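Local coordinates for DUF1491 domain-containing protein (Caulobacter crescentus, PDB 4GOQ) that is of unknown function but belongs to the DUF1491 family and folds as a compact single chain with two helices and a mixed five-stranded beta sheet, at residues A[4-10]-A[31-37]; A[49-53]-A[100-104]; A[63-69]-A[104-110]. All blocks are in the same frame, centred on the assembly; numbering follows the deposited sequence. Where two conformers were deposited one is given.

Interaction 1 of 3, residues A[4-10]-A[31-37]; sequences LSTDIWV and DARAGAV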
loop_
_atom_site.group_PDB
_atom_site.type_symbol
_atom_site.label_atom_id
_atom_site.label_comp_id
_atom_site.label_asym_id
_atom_site.label_seq_id
_atom_site.Cartn_x
_atom_site.Cartn_y
_atom_site.Cartn_z
ATOM N N LEU A 4 16.757 2.093 3.031
ATOM C CA LEU A 4 16.152 0.964 3.715
ATOM C C LEU A 4 15.588 -0.068 2.739
ATOM O O LEU A 4 14.835 0.300 1.845
ATOM C CB LEU A 4 15.027 1.496 4.615
ATOM C CG LEU A 4 14.417 0.512 5.608
ATOM C CD1 LEU A 4 15.432 0.114 6.646
ATOM C CD2 LEU A 4 13.258 1.132 6.322
ATOM N N SER A 5 15.920 -1.359 2.942
ATOM C CA SER A 5 15.385 -2.436 2.095
ATOM C C SER A 5 13.891 -2.490 2.229
ATOM O O SER A 5 13.374 -2.325 3.322
ATOM C CB SER A 5 15.999 -3.788 2.456
ATOM O OG SER A 5 17.358 -3.801 2.062
ATOM N N THR A 6 13.183 -2.681 1.110
ATOM C CA THR A 6 11.717 -2.714 1.093
ATOM C C THR A 6 11.136 -3.759 2.054
ATOM O O THR A 6 10.149 -3.463 2.734
ATOM C CB THR A 6 11.208 -2.947 -0.335
ATOM O OG1 THR A 6 11.750 -1.918 -1.162
ATOM C CG2 THR A 6 9.689 -2.936 -0.405
ATOM N N ASP A 7 11.732 -4.965 2.115
ATOM C CA ASP A 7 11.184 -6.031 2.966
ATOM C C ASP A 7 11.212 -5.630 4.448
ATOM O O ASP A 7 10.317 -6.008 5.190
ATOM C CB ASP A 7 11.930 -7.372 2.729
ATOM C CG ASP A 7 13.357 -7.421 3.247
ATOM O OD1 ASP A 7 14.114 -6.465 2.996
ATOM O OD2 ASP A 7 13.733 -8.447 3.847
ATOM N N ILE A 8 12.214 -4.830 4.874
ATOM C CA ILE A 8 12.279 -4.333 6.269
ATOM C C ILE A 8 11.084 -3.384 6.520
ATOM O O ILE A 8 10.406 -3.460 7.548
ATOM C CB ILE A 8 13.654 -3.659 6.524
ATOM C CG1 ILE A 8 14.791 -4.732 6.471
ATOM C CG2 ILE A 8 13.691 -2.936 7.899
ATOM C CD1 ILE A 8 16.230 -4.161 6.511
ATOM N N TRP A 9 10.873 -2.476 5.600
ATOM C CA TRP A 9 9.788 -1.500 5.668
ATOM C C TRP A 9 8.415 -2.223 5.646
ATOM O O TRP A 9 7.492 -1.855 6.388
ATOM C CB TRP A 9 9.943 -0.512 4.489
ATOM C CG TRP A 9 8.890 0.570 4.479
ATOM C CD1 TRP A 9 8.988 1.821 5.037
ATOM C CD2 TRP A 9 7.549 0.450 3.983
ATOM N NE1 TRP A 9 7.791 2.500 4.881
ATOM C CE2 TRP A 9 6.888 1.673 4.248
ATOM C CE3 TRP A 9 6.837 -0.580 3.319
ATOM C CZ2 TRP A 9 5.549 1.891 3.893
ATOM C CZ3 TRP A 9 5.504 -0.374 2.989
ATOM C CH2 TRP A 9 4.883 0.862 3.236
ATOM N N VAL A 10 8.274 -3.244 4.792
ATOM C CA VAL A 10 7.025 -4.009 4.704
ATOM C C VAL A 10 6.776 -4.760 6.033
ATOM O O VAL A 10 5.646 -4.726 6.533
ATOM C CB VAL A 10 6.975 -4.941 3.456
ATOM C CG1 VAL A 10 5.724 -5.830 3.473
ATOM C CG2 VAL A 10 7.019 -4.119 2.154
ATOM N N ASP A 31 10.759 -7.175 -5.244
ATOM C CA ASP A 31 12.205 -7.151 -5.019
ATOM C C ASP A 31 12.506 -6.709 -3.577
ATOM O O ASP A 31 12.066 -5.641 -3.147
ATOM C CB ASP A 31 12.945 -6.244 -6.038
ATOM C CG ASP A 31 14.454 -6.220 -5.822
ATOM O OD1 ASP A 31 15.100 -7.251 -6.077
ATOM O OD2 ASP A 31 14.969 -5.205 -5.289
ATOM N N ALA A 32 13.235 -7.569 -2.822
ATOM C CA ALA A 32 13.497 -7.349 -1.391
ATOM C C ALA A 32 14.197 -6.021 -1.086
ATOM O O ALA A 32 13.873 -5.375 -0.094
ATOM C CB ALA A 32 14.362 -8.495 -0.843
ATOM N N ARG A 33 15.199 -5.652 -1.882
ATOM C CA ARG A 33 16.008 -4.472 -1.554
ATOM C C ARG A 33 15.431 -3.147 -2.074
ATOM O O ARG A 33 15.506 -2.155 -1.362
ATOM C CB ARG A 33 17.431 -4.655 -2.097
ATOM C CG ARG A 33 18.215 -5.679 -1.255
ATOM C CD ARG A 33 19.645 -5.929 -1.711
ATOM N NE ARG A 33 20.184 -7.135 -1.076
ATOM C CZ ARG A 33 20.780 -7.157 0.113
ATOM N NH1 ARG A 33 20.958 -6.031 0.798
ATOM N NH2 ARG A 33 21.215 -8.303 0.622
ATOM N N ALA A 34 14.886 -3.119 -3.287
ATOM C CA ALA A 34 14.503 -1.849 -3.900
ATOM C C ALA A 34 13.151 -1.851 -4.572
ATOM O O ALA A 34 12.845 -0.891 -5.278
ATOM C CB ALA A 34 15.570 -1.453 -4.927
ATOM N N GLY A 35 12.346 -2.890 -4.371
ATOM C CA GLY A 35 11.036 -2.923 -5.005
ATOM C C GLY A 35 10.099 -1.841 -4.499
ATOM O O GLY A 35 10.064 -1.533 -3.296
ATOM N N ALA A 36 9.324 -1.254 -5.426
ATOM C CA ALA A 36 8.286 -0.278 -5.082
ATOM C C ALA A 36 7.164 -0.981 -4.325
ATOM O O ALA A 36 7.083 -2.203 -4.363
ATOM C CB ALA A 36 7.740 0.345 -6.344
ATOM N N VAL A 37 6.270 -0.229 -3.680
ATOM C CA VAL A 37 5.167 -0.801 -2.903
ATOM C C VAL A 37 3.831 -0.136 -3.255
ATOM O O VAL A 37 3.765 1.086 -3.380
ATOM C CB VAL A 37 5.406 -0.684 -1.359
ATOM C CG1 VAL A 37 4.268 -1.339 -0.568
ATOM C CG2 VAL A 37 6.748 -1.288 -0.930
HETATM O O HOH W 1 16.280 0.164 -1.037
#
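Thr6 meets Gly35 and Val37 through both branches of its side chain. Thr6 OG1 donates to Gly35 O at 2.7 Å. It arrives in the carbonyl plane, on a lone pair, with a C=O...donor angle of 134°. With chi1 -56°, OG1 lies beside the backbone N and CG2 opposite it; CG2 rests against both Gly35 O and a Val37 methyl. Thr6 CG2 and Val37 CG2 are 3.4 Å apart, a tight methyl pair. The two side chains pass alongside, pointing opposite ways. Val37 also carries the apolar end of the contact. Val37 CG1 lies 3.9 Å from Trp9 CZ3, and Val37 CG2 lies 4.2 Å from Val10 CG2. The indole nitrogen of Trp9 is turned to another partner, Glu106.

Ala32 contributes mainly its carbonyl. Asp7 N donates to Ala32 O at 3.1 Å, with an N-H...acceptor angle of 161°. Thr6 N makes a weak bond to Arg33 O at 3.4 Å. The turn that presents these carbonyls is held by its own Asx motif, in which Asp31 OD2 accepts from Ala34 N at 2.9 Å. Trp91 packs against Thr6, Asp7 and Val10. Ser5 holds the N-cap position, but its side chain makes no capping bond. The contact thus closes the N-terminus of helix 6-19, where carbonyls of the loop between strands 23-28 and 37-43 meet the first N-H groups, Asp7 firmly and Thr6 weakly.

Interaction 2 of 3, residues A[49-53]-A[100-104]; sequences ARLFS and GRHFL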
loop_
_atom_site.group_PDB
_atom_site.type_symbol
_atom_site.label_atom_id
_atom_site.label_comp_id
_atom_site.label_asym_id
_atom_site.label_seq_id
_atom_site.Cartn_x
_atom_site.Cartn_y
_atom_site.Cartn_z
ATOM N N ALA A 49 -12.483 1.201 -0.288
ATOM C CA ALA A 49 -11.054 0.919 -0.283
ATOM C C ALA A 49 -10.258 1.999 -0.999
ATOM O O ALA A 49 -10.779 2.726 -1.857
ATOM C CB ALA A 49 -10.805 -0.440 -0.922
ATOM N N ARG A 50 -8.975 2.103 -0.634
ATOM C CA ARG A 50 -8.076 3.058 -1.244
ATOM C C ARG A 50 -6.806 2.353 -1.665
ATOM O O ARG A 50 -6.434 1.344 -1.069
ATOM C CB ARG A 50 -7.746 4.205 -0.266
ATOM C CG ARG A 50 -8.939 5.126 0.019
ATOM C CD ARG A 50 -8.563 6.149 1.086
ATOM N NE ARG A 50 -8.291 5.521 2.386
ATOM C CZ ARG A 50 -7.748 6.156 3.422
ATOM N NH1 ARG A 50 -7.432 7.435 3.328
ATOM N NH2 ARG A 50 -7.523 5.512 4.562
ATOM N N LEU A 51 -6.141 2.893 -2.672
ATOM C CA LEU A 51 -4.867 2.335 -3.137
ATOM C C LEU A 51 -3.830 3.460 -3.083
ATOM O O LEU A 51 -4.105 4.580 -3.532
ATOM C CB LEU A 51 -5.049 1.768 -4.548
ATOM C CG LEU A 51 -4.018 0.789 -5.076
ATOM C CD1 LEU A 51 -3.992 -0.498 -4.242
ATOM C CD2 LEU A 51 -4.376 0.398 -6.505
ATOM N N PHE A 52 -2.679 3.184 -2.447
ATOM C CA PHE A 52 -1.609 4.153 -2.272
ATOM C C PHE A 52 -0.339 3.665 -2.976
ATOM O O PHE A 52 0.015 2.488 -2.849
ATOM C CB PHE A 52 -1.334 4.394 -0.753
ATOM C CG PHE A 52 -2.516 4.941 0.020
ATOM C CD1 PHE A 52 -2.827 6.297 -0.022
ATOM C CD2 PHE A 52 -3.307 4.106 0.799
ATOM C CE1 PHE A 52 -3.914 6.805 0.696
ATOM C CE2 PHE A 52 -4.380 4.619 1.531
ATOM C CZ PHE A 52 -4.689 5.961 1.462
ATOM N N SER A 53 0.307 4.557 -3.742
ATOM C CA SER A 53 1.598 4.327 -4.404
ATOM C C SER A 53 2.588 5.418 -3.970
ATOM O O SER A 53 2.202 6.476 -3.463
ATOM C CB SER A 53 1.483 4.260 -5.924
ATOM O OG SER A 53 1.106 5.518 -6.466
ATOM N N GLY A 100 -10.542 1.404 8.270
ATOM C CA GLY A 100 -9.915 1.678 6.977
ATOM C C GLY A 100 -8.538 2.319 7.038
ATOM O O GLY A 100 -8.074 2.884 6.036
ATOM N N ARG A 101 -7.882 2.241 8.229
ATOM C CA ARG A 101 -6.540 2.778 8.496
ATOM C C ARG A 101 -5.562 2.150 7.567
ATOM O O ARG A 101 -5.647 0.945 7.310
ATOM C CB ARG A 101 -6.109 2.508 9.947
ATOM C CG ARG A 101 -6.848 3.361 10.979
ATOM C CD ARG A 101 -6.495 2.978 12.400
ATOM N NE ARG A 101 -6.968 1.630 12.733
ATOM C CZ ARG A 101 -6.647 0.968 13.840
ATOM N NH1 ARG A 101 -5.842 1.516 14.740
ATOM N NH2 ARG A 101 -7.107 -0.261 14.041
ATOM N N HIS A 102 -4.593 2.936 7.101
ATOM C CA HIS A 102 -3.553 2.417 6.228
ATOM C C HIS A 102 -2.248 2.108 7.010
ATOM O O HIS A 102 -1.373 1.442 6.450
ATOM C CB HIS A 102 -3.279 3.389 5.065
ATOM C CG HIS A 102 -3.074 4.801 5.536
ATOM N ND1 HIS A 102 -1.963 5.165 6.251
ATOM C CD2 HIS A 102 -3.890 5.875 5.414
ATOM C CE1 HIS A 102 -2.107 6.453 6.516
ATOM N NE2 HIS A 102 -3.259 6.924 6.036
ATOM N N PHE A 103 -2.088 2.624 8.276
ATOM C CA PHE A 103 -0.897 2.405 9.137
ATOM C C PHE A 103 0.425 2.916 8.510
ATOM O O PHE A 103 1.518 2.512 8.927
ATOM C CB PHE A 103 -0.763 0.905 9.518
ATOM C CG PHE A 103 -1.971 0.426 10.294
ATOM C CD1 PHE A 103 -2.088 0.678 11.659
ATOM C CD2 PHE A 103 -3.024 -0.219 9.650
ATOM C CE1 PHE A 103 -3.211 0.233 12.375
ATOM C CE2 PHE A 103 -4.144 -0.659 10.368
ATOM C CZ PHE A 103 -4.227 -0.435 11.723
ATOM N N LEU A 104 0.328 3.816 7.531
ATOM C CA LEU A 104 1.531 4.375 6.896
ATOM C C LEU A 104 2.083 5.489 7.757
ATOM O O LEU A 104 1.309 6.321 8.231
ATOM C CB LEU A 104 1.197 4.898 5.482
ATOM C CG LEU A 104 0.712 3.810 4.489
ATOM C CD1 LEU A 104 0.079 4.436 3.237
ATOM C CD2 LEU A 104 1.834 2.821 4.165
HETATM O O HOH W 2 -9.080 2.855 3.356
#
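The loop after strand 91-97 folds back over strand 48-56 of the mixed beta sheet, where Arg50 and Phe52 meet Gly100, His102 and Leu104. The contact is loop-on-sheet packing with one direct polar tie. Arg50 NH2 donates to Gly100 O at 3.1 Å, with an N-H...acceptor angle of 145°. The oxygen lies at the edge of the guanidinium, in its plane, but the donor is tilted 32° from the carbonyl plane. A water adds a second path. It accepts from Arg50 NE and donates to Gly100 O.

The Arg50 chain bends at chi3 (-65°), which brings the guanidinium back beside Phe52. Phe52 CZ sits 3.5 Å above one guanidinium face, toward its rim. The Phe52 and His102 rings are oblique, with centroids 5.3 Å apart. Phe52 CE2 touches His102 CB at 3.9 Å. Leu104 CD1 comes obliquely to the CB end of the ring, 4.2 Å from Phe52 CG. Trp64 and Val108 also pack on Phe52. The His102 ring is fixed within its own loop: His102 ND1 accepts from Leu104 N at 3.0 Å, and the donor lies close to the imidazole plane.

Interaction 3 of 3, residues A[63-69]-A[104-110]; sequences FWMQPVR and LTEPVES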
loop_
_atom_site.group_PDB
_atom_site.type_symbol
_atom_site.label_atom_id
_atom_site.label_comp_id
_atom_site.label_asym_id
_atom_site.label_seq_id
_atom_site.Cartn_x
_atom_site.Cartn_y
_atom_site.Cartn_z
ATOM N N PHE A 63 6.226 10.432 0.085
ATOM C CA PHE A 63 4.833 10.555 0.473
ATOM C C PHE A 63 4.004 9.547 -0.339
ATOM O O PHE A 63 4.517 8.914 -1.271
ATOM C CB PHE A 63 4.325 11.998 0.342
ATOM C CG PHE A 63 4.032 12.509 -1.060
ATOM C CD1 PHE A 63 5.021 13.142 -1.809
ATOM C CD2 PHE A 63 2.752 12.430 -1.592
ATOM C CE1 PHE A 63 4.739 13.637 -3.093
ATOM C CE2 PHE A 63 2.478 12.906 -2.877
ATOM C CZ PHE A 63 3.465 13.542 -3.603
ATOM N N TRP A 64 2.768 9.336 0.078
ATOM C CA TRP A 64 1.879 8.396 -0.617
ATOM C C TRP A 64 0.787 9.136 -1.389
ATOM O O TRP A 64 0.140 10.037 -0.865
ATOM C CB TRP A 64 1.260 7.404 0.378
ATOM C CG TRP A 64 2.300 6.546 1.045
ATOM C CD1 TRP A 64 2.994 6.825 2.187
ATOM C CD2 TRP A 64 2.834 5.315 0.537
ATOM N NE1 TRP A 64 3.897 5.807 2.456
ATOM C CE2 TRP A 64 3.808 4.863 1.458
ATOM C CE3 TRP A 64 2.529 4.512 -0.579
ATOM C CZ2 TRP A 64 4.552 3.694 1.241
ATOM C CZ3 TRP A 64 3.247 3.343 -0.780
ATOM C CH2 TRP A 64 4.213 2.919 0.143
HETATM N N MSE A 65 0.603 8.758 -2.637
HETATM C CA MSE A 65 -0.400 9.343 -3.529
HETATM C C MSE A 65 -1.416 8.257 -3.860
HETATM O O MSE A 65 -1.095 7.079 -3.694
HETATM C CB MSE A 65 0.254 9.947 -4.812
HETATM C CG MSE A 65 0.993 8.932 -5.717
HETATM SE SE MSE A 65 1.841 9.698 -7.353
HETATM C CE MSE A 65 1.909 8.119 -8.422
ATOM N N GLN A 66 -2.607 8.630 -4.344
ATOM C CA GLN A 66 -3.626 7.664 -4.794
ATOM C C GLN A 66 -3.624 7.713 -6.309
ATOM O O GLN A 66 -4.017 8.727 -6.886
ATOM C CB GLN A 66 -5.013 7.936 -4.196
ATOM C CG GLN A 66 -5.003 7.744 -2.679
ATOM C CD GLN A 66 -6.337 8.061 -2.083
ATOM O OE1 GLN A 66 -7.347 7.465 -2.444
ATOM N NE2 GLN A 66 -6.375 9.017 -1.166
ATOM N N PRO A 67 -3.045 6.687 -6.966
ATOM C CA PRO A 67 -2.933 6.728 -8.442
ATOM C C PRO A 67 -4.247 6.423 -9.158
ATOM O O PRO A 67 -4.362 6.617 -10.369
ATOM C CB PRO A 67 -1.897 5.647 -8.735
ATOM C CG PRO A 67 -2.077 4.645 -7.631
ATOM C CD PRO A 67 -2.480 5.434 -6.406
ATOM N N VAL A 68 -5.227 5.934 -8.406
ATOM C CA VAL A 68 -6.571 5.588 -8.884
ATOM C C VAL A 68 -7.505 5.750 -7.675
ATOM O O VAL A 68 -7.099 5.454 -6.546
ATOM C CB VAL A 68 -6.648 4.170 -9.535
ATOM C CG1 VAL A 68 -6.123 3.098 -8.586
ATOM C CG2 VAL A 68 -8.076 3.829 -10.020
ATOM N N ARG A 69 -8.707 6.300 -7.915
ATOM C CA ARG A 69 -9.715 6.456 -6.876
ATOM C C ARG A 69 -10.987 5.855 -7.370
ATOM O O ARG A 69 -11.409 6.151 -8.493
ATOM C CB ARG A 69 -9.963 7.924 -6.508
ATOM C CG ARG A 69 -8.751 8.637 -5.951
ATOM C CD ARG A 69 -9.075 10.117 -5.842
ATOM N NE ARG A 69 -7.857 10.842 -5.502
ATOM C CZ ARG A 69 -7.577 11.312 -4.298
ATOM N NH1 ARG A 69 -8.462 11.210 -3.314
ATOM N NH2 ARG A 69 -6.428 11.934 -4.077
ATOM N N LEU A 104 0.328 3.816 7.531
ATOM C CA LEU A 104 1.531 4.375 6.896
ATOM C C LEU A 104 2.083 5.489 7.757
ATOM O O LEU A 104 1.309 6.321 8.231
ATOM C CB LEU A 104 1.197 4.898 5.482
ATOM C CG LEU A 104 0.712 3.810 4.489
ATOM C CD1 LEU A 104 0.079 4.436 3.237
ATOM C CD2 LEU A 104 1.834 2.821 4.165
ATOM N N THR A 105 3.410 5.546 7.937
ATOM C CA THR A 105 3.992 6.620 8.782
ATOM C C THR A 105 4.335 7.868 7.971
ATOM O O THR A 105 4.405 8.952 8.544
ATOM C CB THR A 105 5.215 6.145 9.562
ATOM O OG1 THR A 105 6.269 5.804 8.659
ATOM C CG2 THR A 105 4.903 4.983 10.485
ATOM N N GLU A 106 4.586 7.715 6.658
ATOM C CA GLU A 106 4.920 8.831 5.764
ATOM C C GLU A 106 3.656 9.632 5.442
ATOM O O GLU A 106 2.563 9.072 5.516
ATOM C CB GLU A 106 5.572 8.325 4.454
ATOM C CG GLU A 106 6.817 7.453 4.632
ATOM C CD GLU A 106 6.570 5.988 4.937
ATOM O OE1 GLU A 106 5.402 5.538 4.855
ATOM O OE2 GLU A 106 7.543 5.297 5.319
ATOM N N PRO A 107 3.775 10.906 5.006
ATOM C CA PRO A 107 2.572 11.676 4.657
ATOM C C PRO A 107 1.798 11.055 3.506
ATOM O O PRO A 107 2.361 10.419 2.608
ATOM C CB PRO A 107 3.132 13.045 4.261
ATOM C CG PRO A 107 4.444 13.143 4.959
ATOM C CD PRO A 107 4.989 11.736 4.867
ATOM N N VAL A 108 0.494 11.254 3.538
ATOM C CA VAL A 108 -0.413 10.689 2.566
ATOM C C VAL A 108 -1.201 11.828 1.862
ATOM O O VAL A 108 -1.565 12.804 2.498
ATOM C CB VAL A 108 -1.351 9.682 3.299
ATOM C CG1 VAL A 108 -2.529 9.281 2.440
ATOM C CG2 VAL A 108 -0.592 8.441 3.782
ATOM N N GLU A 109 -1.446 11.669 0.561
ATOM C CA GLU A 109 -2.258 12.571 -0.260
ATOM C C GLU A 109 -3.721 12.080 -0.108
ATOM O O GLU A 109 -4.026 10.907 -0.406
ATOM C CB GLU A 109 -1.736 12.509 -1.717
ATOM C CG GLU A 109 -2.528 13.222 -2.795
ATOM C CD GLU A 109 -2.121 12.724 -4.170
ATOM O OE1 GLU A 109 -2.747 11.754 -4.665
ATOM O OE2 GLU A 109 -1.089 13.217 -4.687
ATOM N N SER A 110 -4.594 12.937 0.435
ATOM C CA SER A 110 -6.031 12.641 0.633
ATOM C C SER A 110 -6.796 12.501 -0.686
ATOM O O SER A 110 -6.367 13.115 -1.683
ATOM C CB SER A 110 -6.699 13.735 1.464
ATOM O OG SER A 110 -6.621 15.003 0.833
ATOM O OXT SER A 110 -7.857 11.833 -0.692
#
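Arg69 grips the C-terminal carboxylate of Ser110 end-on, with one nitrogen to each oxygen. Arg69 NH1 meets Ser110 OXT at 2.8 Å in a salt bridge, and Arg69 NH2 donates to Ser110 O at 2.7 Å. Both oxygens lie near the guanidinium plane. The Arg69 chain is extended from CG to NE, which carries the charge out to the chain end. A long salt bridge from Arg69 NH2 to Glu109 OE1 widens the network.

Glu109 is held at several points. Glu109 OE1 accepts from Gln66 N at 3.1 Å, from above the carboxylate plane. Gln66 NE2 donates to Glu109 O on a lone pair, in the carbonyl plane. Further back, Trp64 and Val108 form a single parallel bridge. Trp64 N donates to Pro107 O at 2.8 Å, and Glu109 N donates to Trp64 O at 2.7 Å.

The indole of Trp64 is fixed at its edge and on one face. Trp64 NE1 donates to Glu106 OE1 at 2.8 Å in a nearly straight bond of 170°, leaving in the ring plane but reaching the oxygen from above the carboxylate. The other oxygen of Glu106 accepts from Trp9 of helix 6-19. Leu104 CD1 lies over the five-membered ring of Trp64 in a CH-pi contact, 3.8 Å from its centroid. Phe63 CB rests near Pro107 CB, and Val108 CG2 near Trp64 CB.

The C-terminal tail is therefore tied to residues 63-69 by main-chain bonds, side-chain bonds and charge. The negative charges of Glu109 and the chain end are probably partly balanced by Arg69.

In the fold
Along the chain, interaction 1 closes before the other two open. Interactions 2 and 3 then cross, since their segments alternate. Their centres are about 7 Å apart and they share Leu104. Strands 48-56 and 62-65, which carry their first segments, are neighbours in the sheet. Interaction 1 lies about 17 Å from each of them, centre to centre. It joins helix 6-19 to the loop leading into strand 37-43. Trp9 connects all three: it packs on Leu104 and Trp64 and bonds to Glu106. Residues 100-110 run from strand 48-56 to the neighbouring strand 62-65, one of the two outermost. The C-terminal tail thus links helix 6-19 to this side of the sheet, with Leu104 touching both Trp9 and Trp64.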